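Local coordinates for protein putative GntR-family transcriptional regulator (Bordetella bronchiseptica RB50, PDB 3CNV) that probably regulates transcription as a GntR-family protein, its UTRA domain here likely sensing a small-molecule effector, at residues Val98-Ala112 with Pro124-Tyr138. Sequence-based numbering, arbitrary orientation.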
loop_
_atom_site.group_PDB
_atom_site.type_symbol
_atom_site.label_atom_id
_atom_site.label_comp_id
_atom_site.label_asym_id
_atom_site.label_seq_id
_atom_site.Cartn_x
_atom_site.Cartn_y
_atom_site.Cartn_z
ATOM N N VAL C 98 -9.164 -15.214 -14.236
ATOM C CA VAL C 98 -8.154 -14.143 -14.114
ATOM C C VAL C 98 -8.279 -13.376 -12.796
ATOM O O VAL C 98 -9.240 -12.688 -12.585
ATOM C CB VAL C 98 -8.279 -13.224 -15.340
ATOM C CG1 VAL C 98 -7.373 -11.994 -15.204
ATOM C CG2 VAL C 98 -7.995 -14.056 -16.604
ATOM N N SER C 99 -7.317 -13.582 -11.874
ATOM C CA SER C 99 -7.304 -12.927 -10.559
ATOM C C SER C 99 -6.145 -11.983 -10.496
ATOM O O SER C 99 -5.018 -12.355 -10.755
ATOM C CB SER C 99 -7.078 -13.871 -9.368
ATOM O OG SER C 99 -8.011 -14.909 -9.323
HETATM N N MSE C 100 -6.462 -10.748 -10.180
HETATM C CA MSE C 100 -5.443 -9.687 -10.087
HETATM C C MSE C 100 -4.763 -9.671 -8.702
HETATM O O MSE C 100 -5.409 -9.622 -7.611
HETATM C CB MSE C 100 -6.064 -8.344 -10.380
HETATM C CG MSE C 100 -6.978 -8.273 -11.574
HETATM SE SE MSE C 100 -6.041 -8.794 -13.215
HETATM C CE MSE C 100 -7.596 -8.489 -14.458
ATOM N N VAL C 101 -3.441 -9.678 -8.732
ATOM C CA VAL C 101 -2.639 -9.624 -7.537
ATOM C C VAL C 101 -2.116 -8.232 -7.230
ATOM O O VAL C 101 -1.858 -7.898 -6.072
ATOM C CB VAL C 101 -1.438 -10.651 -7.644
ATOM C CG1 VAL C 101 -1.980 -12.002 -7.985
ATOM C CG2 VAL C 101 -0.479 -10.224 -8.699
ATOM N N ARG C 102 -2.000 -7.402 -8.257
ATOM C CA ARG C 102 -1.490 -6.048 -8.125
ATOM C C ARG C 102 -2.094 -5.153 -9.153
ATOM O O ARG C 102 -2.387 -5.581 -10.269
ATOM C CB ARG C 102 0.081 -6.013 -8.396
ATOM C CG ARG C 102 0.733 -4.681 -7.978
ATOM C CD ARG C 102 2.264 -4.651 -8.287
ATOM N NE ARG C 102 2.653 -4.131 -9.605
ATOM C CZ ARG C 102 3.183 -4.905 -10.539
ATOM N NH1 ARG C 102 3.358 -6.185 -10.283
ATOM N NH2 ARG C 102 3.576 -4.424 -11.703
ATOM N N ALA C 103 -2.099 -3.880 -8.839
ATOM C CA ALA C 103 -2.437 -2.814 -9.815
ATOM C C ALA C 103 -1.479 -1.633 -9.696
ATOM O O ALA C 103 -1.112 -1.223 -8.592
ATOM C CB ALA C 103 -3.854 -2.321 -9.704
ATOM N N ASP C 104 -1.018 -1.102 -10.822
ATOM C CA ASP C 104 -0.138 0.071 -10.792
ATOM C C ASP C 104 -1.013 1.201 -11.396
ATOM O O ASP C 104 -1.621 1.028 -12.440
ATOM C CB ASP C 104 1.106 -0.100 -11.617
ATOM C CG ASP C 104 2.095 -1.138 -11.051
ATOM O OD1 ASP C 104 2.086 -1.427 -9.796
ATOM O OD2 ASP C 104 2.919 -1.649 -11.890
ATOM N N GLU C 105 -1.130 2.301 -10.673
ATOM C CA GLU C 105 -1.958 3.448 -11.066
ATOM C C GLU C 105 -1.184 4.752 -11.197
ATOM O O GLU C 105 -0.197 5.010 -10.514
ATOM C CB GLU C 105 -3.141 3.625 -10.106
ATOM C CG GLU C 105 -4.130 2.547 -10.109
ATOM C CD GLU C 105 -5.274 2.730 -9.087
ATOM O OE1 GLU C 105 -5.221 3.603 -8.184
ATOM O OE2 GLU C 105 -6.212 1.930 -9.169
ATOM N N LYS C 106 -1.678 5.587 -12.097
ATOM C CA LYS C 106 -1.231 6.952 -12.326
ATOM C C LYS C 106 -2.476 7.862 -12.204
ATOM O O LYS C 106 -3.472 7.695 -12.953
ATOM C CB LYS C 106 -0.591 7.091 -13.720
ATOM C CG LYS C 106 0.607 6.239 -13.969
ATOM C CD LYS C 106 1.208 6.487 -15.348
ATOM C CE LYS C 106 2.546 5.761 -15.504
ATOM N NZ LYS C 106 3.380 6.336 -16.626
ATOM N N LEU C 107 -2.458 8.723 -11.181
ATOM C CA LEU C 107 -3.561 9.670 -10.890
ATOM C C LEU C 107 -3.214 11.109 -11.223
ATOM O O LEU C 107 -2.086 11.616 -11.028
ATOM C CB LEU C 107 -4.038 9.585 -9.465
ATOM C CG LEU C 107 -4.778 8.359 -8.922
ATOM C CD1 LEU C 107 -3.902 7.064 -8.952
ATOM C CD2 LEU C 107 -5.221 8.733 -7.529
ATOM N N ARG C 108 -4.191 11.711 -11.874
ATOM C CA ARG C 108 -4.125 13.128 -12.281
ATOM C C ARG C 108 -5.494 13.805 -12.208
ATOM O O ARG C 108 -6.526 13.150 -12.165
ATOM C CB ARG C 108 -3.455 13.297 -13.668
ATOM C CG ARG C 108 -3.608 12.160 -14.716
ATOM C CD ARG C 108 -2.899 12.366 -16.136
ATOM N NE ARG C 108 -1.515 11.867 -16.232
ATOM C CZ ARG C 108 -1.149 10.596 -16.407
ATOM N NH1 ARG C 108 -2.027 9.642 -16.512
ATOM N NH2 ARG C 108 0.111 10.286 -16.497
ATOM N N ALA C 109 -5.479 15.129 -12.162
ATOM C CA ALA C 109 -6.724 15.898 -12.287
ATOM C C ALA C 109 -6.793 16.455 -13.673
ATOM O O ALA C 109 -5.812 17.016 -14.191
ATOM C CB ALA C 109 -6.863 17.046 -11.236
ATOM N N VAL C 110 -7.951 16.250 -14.262
ATOM C CA VAL C 110 -8.232 16.681 -15.593
ATOM C C VAL C 110 -9.573 17.423 -15.664
ATOM O O VAL C 110 -10.361 17.381 -14.752
ATOM C CB VAL C 110 -8.231 15.443 -16.567
ATOM C CG1 VAL C 110 -6.858 14.681 -16.503
ATOM C CG2 VAL C 110 -9.390 14.524 -16.321
ATOM N N ALA C 111 -9.770 18.145 -16.760
ATOM C CA ALA C 111 -11.087 18.736 -17.137
ATOM C C ALA C 111 -11.990 17.730 -17.853
ATOM O O ALA C 111 -11.564 16.975 -18.699
ATOM C CB ALA C 111 -10.866 20.024 -18.008
ATOM N N ALA C 112 -13.245 17.686 -17.431
ATOM C CA ALA C 112 -14.299 16.910 -18.111
ATOM C C ALA C 112 -14.428 17.330 -19.557
ATOM O O ALA C 112 -14.613 18.498 -19.885
ATOM C CB ALA C 112 -15.631 17.011 -17.365
ATOM N N PRO C 124 -18.844 20.580 -19.299
ATOM C CA PRO C 124 -17.448 20.381 -19.701
ATOM C C PRO C 124 -16.495 21.340 -18.994
ATOM O O PRO C 124 -16.818 22.512 -18.717
ATOM C CB PRO C 124 -17.483 20.626 -21.222
ATOM C CG PRO C 124 -18.907 20.482 -21.614
ATOM C CD PRO C 124 -19.710 20.936 -20.434
ATOM N N GLY C 125 -15.319 20.850 -18.690
ATOM C CA GLY C 125 -14.348 21.657 -17.940
ATOM C C GLY C 125 -14.305 21.331 -16.466
ATOM O O GLY C 125 -13.332 21.639 -15.784
ATOM N N ARG C 126 -15.346 20.650 -15.987
ATOM C CA ARG C 126 -15.439 20.228 -14.552
ATOM C C ARG C 126 -14.234 19.382 -14.149
ATOM O O ARG C 126 -13.828 18.459 -14.894
ATOM C CB ARG C 126 -16.711 19.425 -14.324
ATOM C CG ARG C 126 -16.874 18.733 -13.029
ATOM C CD ARG C 126 -17.044 19.683 -11.882
ATOM N NE ARG C 126 -18.441 19.808 -11.607
ATOM C CZ ARG C 126 -19.035 19.394 -10.506
ATOM N NH1 ARG C 126 -18.356 18.904 -9.490
ATOM N NH2 ARG C 126 -20.317 19.541 -10.413
ATOM N N PRO C 127 -13.600 19.714 -13.007
ATOM C CA PRO C 127 -12.441 18.851 -12.680
ATOM C C PRO C 127 -12.866 17.432 -12.251
ATOM O O PRO C 127 -13.853 17.246 -11.478
ATOM C CB PRO C 127 -11.806 19.568 -11.508
ATOM C CG PRO C 127 -12.202 20.940 -11.614
ATOM C CD PRO C 127 -13.614 20.950 -12.201
ATOM N N LEU C 128 -12.149 16.466 -12.829
ATOM C CA LEU C 128 -12.350 15.028 -12.575
ATOM C C LEU C 128 -10.991 14.441 -12.190
ATOM O O LEU C 128 -9.907 14.965 -12.587
ATOM C CB LEU C 128 -12.866 14.281 -13.823
ATOM C CG LEU C 128 -14.109 14.809 -14.502
ATOM C CD1 LEU C 128 -14.422 13.994 -15.835
ATOM C CD2 LEU C 128 -15.319 14.764 -13.523
ATOM N N LEU C 129 -11.064 13.404 -11.391
ATOM C CA LEU C 129 -9.896 12.583 -10.982
ATOM C C LEU C 129 -9.746 11.461 -12.015
ATOM O O LEU C 129 -10.658 10.680 -12.263
ATOM C CB LEU C 129 -10.037 12.012 -9.608
ATOM C CG LEU C 129 -8.904 11.098 -9.102
ATOM C CD1 LEU C 129 -7.587 11.873 -8.936
ATOM C CD2 LEU C 129 -9.266 10.355 -7.863
ATOM N N GLN C 130 -8.623 11.492 -12.712
ATOM C CA GLN C 130 -8.317 10.436 -13.678
ATOM C C GLN C 130 -7.376 9.433 -13.017
ATOM O O GLN C 130 -6.327 9.775 -12.458
ATOM C CB GLN C 130 -7.770 10.995 -14.987
ATOM C CG GLN C 130 -7.285 9.936 -15.995
ATOM C CD GLN C 130 -6.904 10.546 -17.356
ATOM O OE1 GLN C 130 -7.730 11.134 -18.031
ATOM N NE2 GLN C 130 -5.651 10.470 -17.701
ATOM N N VAL C 131 -7.814 8.189 -13.035
ATOM C CA VAL C 131 -7.076 7.043 -12.487
ATOM C C VAL C 131 -6.755 6.102 -13.675
ATOM O O VAL C 131 -7.609 5.399 -14.213
ATOM C CB VAL C 131 -7.856 6.271 -11.378
ATOM C CG1 VAL C 131 -6.978 5.105 -10.795
ATOM C CG2 VAL C 131 -8.356 7.240 -10.200
ATOM N N ASP C 132 -5.503 6.108 -14.101
ATOM C CA ASP C 132 -5.051 5.177 -15.127
ATOM C C ASP C 132 -4.389 3.939 -14.489
ATOM O O ASP C 132 -3.360 4.054 -13.840
ATOM C CB ASP C 132 -4.044 5.885 -16.073
ATOM C CG ASP C 132 -4.722 6.889 -17.016
ATOM O OD1 ASP C 132 -5.800 6.567 -17.568
ATOM O OD2 ASP C 132 -4.213 8.029 -17.170
ATOM N N ARG C 133 -4.966 2.768 -14.704
ATOM C CA ARG C 133 -4.554 1.522 -14.024
ATOM C C ARG C 133 -4.075 0.457 -15.020
ATOM O O ARG C 133 -4.682 0.246 -16.082
ATOM C CB ARG C 133 -5.761 0.976 -13.259
ATOM C CG ARG C 133 -5.469 -0.260 -12.413
ATOM C CD ARG C 133 -6.669 -0.865 -11.769
ATOM N NE ARG C 133 -7.355 0.109 -10.940
ATOM C CZ ARG C 133 -8.639 0.160 -10.631
ATOM N NH1 ARG C 133 -9.488 -0.714 -11.085
ATOM N NH2 ARG C 133 -9.053 1.136 -9.850
ATOM N N ILE C 134 -3.005 -0.217 -14.674
ATOM C CA ILE C 134 -2.715 -1.513 -15.263
ATOM C C ILE C 134 -2.745 -2.550 -14.165
ATOM O O ILE C 134 -2.094 -2.369 -13.173
ATOM C CB ILE C 134 -1.333 -1.519 -15.961
ATOM C CG1 ILE C 134 -1.189 -0.331 -16.915
ATOM C CG2 ILE C 134 -1.080 -2.873 -16.619
ATOM C CD1 ILE C 134 0.332 -0.107 -17.433
ATOM N N SER C 135 -3.499 -3.632 -14.375
ATOM C CA SER C 135 -3.682 -4.701 -13.393
ATOM C C SER C 135 -2.964 -5.928 -13.868
ATOM O O SER C 135 -2.910 -6.267 -15.075
ATOM C CB SER C 135 -5.174 -5.083 -13.223
ATOM O OG SER C 135 -5.860 -3.945 -12.930
ATOM N N TYR C 136 -2.397 -6.607 -12.893
ATOM C CA TYR C 136 -1.518 -7.743 -13.130
ATOM C C TYR C 136 -2.029 -9.009 -12.450
ATOM O O TYR C 136 -2.593 -8.982 -11.372
ATOM C CB TYR C 136 -0.064 -7.438 -12.649
ATOM C CG TYR C 136 0.609 -6.294 -13.367
ATOM C CD1 TYR C 136 1.444 -6.529 -14.424
ATOM C CD2 TYR C 136 0.381 -4.973 -13.002
ATOM C CE1 TYR C 136 2.019 -5.476 -15.132
ATOM C CE2 TYR C 136 0.986 -3.911 -13.690
ATOM C CZ TYR C 136 1.755 -4.178 -14.768
ATOM O OH TYR C 136 2.353 -3.175 -15.516
ATOM N N THR C 137 -1.845 -10.119 -13.127
ATOM C CA THR C 137 -2.045 -11.410 -12.530
ATOM C C THR C 137 -0.665 -11.870 -12.082
ATOM O O THR C 137 0.359 -11.195 -12.288
ATOM C CB THR C 137 -2.697 -12.463 -13.514
ATOM O OG1 THR C 137 -1.826 -12.756 -14.637
ATOM C CG2 THR C 137 -3.989 -11.963 -14.078
ATOM N N TYR C 138 -0.646 -13.023 -11.480
ATOM C CA TYR C 138 0.635 -13.758 -11.198
ATOM C C TYR C 138 1.755 -13.730 -12.274
ATOM O O TYR C 138 1.559 -13.898 -13.465
ATOM C CB TYR C 138 0.272 -15.187 -10.687
ATOM C CG TYR C 138 -0.366 -15.071 -9.274
ATOM C CD1 TYR C 138 0.430 -14.794 -8.135
ATOM C CD2 TYR C 138 -1.726 -15.198 -9.073
ATOM C CE1 TYR C 138 -0.126 -14.650 -6.844
ATOM C CE2 TYR C 138 -2.308 -15.041 -7.776
ATOM C CZ TYR C 138 -1.496 -14.766 -6.666
ATOM O OH TYR C 138 -2.021 -14.594 -5.383
HETATM O O HOH W 1 2.892 -0.829 -14.567
HETATM O O HOH W 2 -7.971 2.390 -7.369
#
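Val-101 and Arg-102 together face Tyr-136, a classic beta bulge at one end of the antiparallel ladder that joins strand 102-111 to strand 127-137 in the UTRA-domain sheet. From Ala-103 opposite Ser-135 the pairing runs on without a break to Ala-111 opposite Pro-127. Two salt bridges cross the ladder, and a third, Arg-102 to Asp-104, runs along strand 102-111. The guanidinium of Arg-102 lies flat over the Tyr-136 ring, planes 20° apart and CZ 4.1 Å from the ring centroid, a cation-pi stack. The bend at chi3 (91°) turns that group over the ring, while its NE and NH2 grip Asp-104 side-on, one bond to each carboxylate oxygen; NH1 goes on to Asp-140. On the face of Ala-103 and Leu-107, Arg-133 also binds side-on, but sends both nitrogens to one atom: NE reaches the anti lone pair of Glu-105 OE2 at 2.8 Å, and NH2 meets the same oxygen at 3.0 Å, with carboxylate and guanidinium planes 21° apart. Tyr-157 takes the other oxygen of Glu-105. On the opposite face, in the Arg-108 conformer given here, NH1 forms a salt bridge with Asp-132 OD2 (2.8 Å), which also accepts a bent hydrogen bond from Gln-130 NE2 of its own strand (2.9 Å). The two-nitrogen grips probably hold the Arg-102 and Arg-133 guanidiniums against rotation, and charges are paired on both faces of strand 102-111, along which a second subunit extends the sheet.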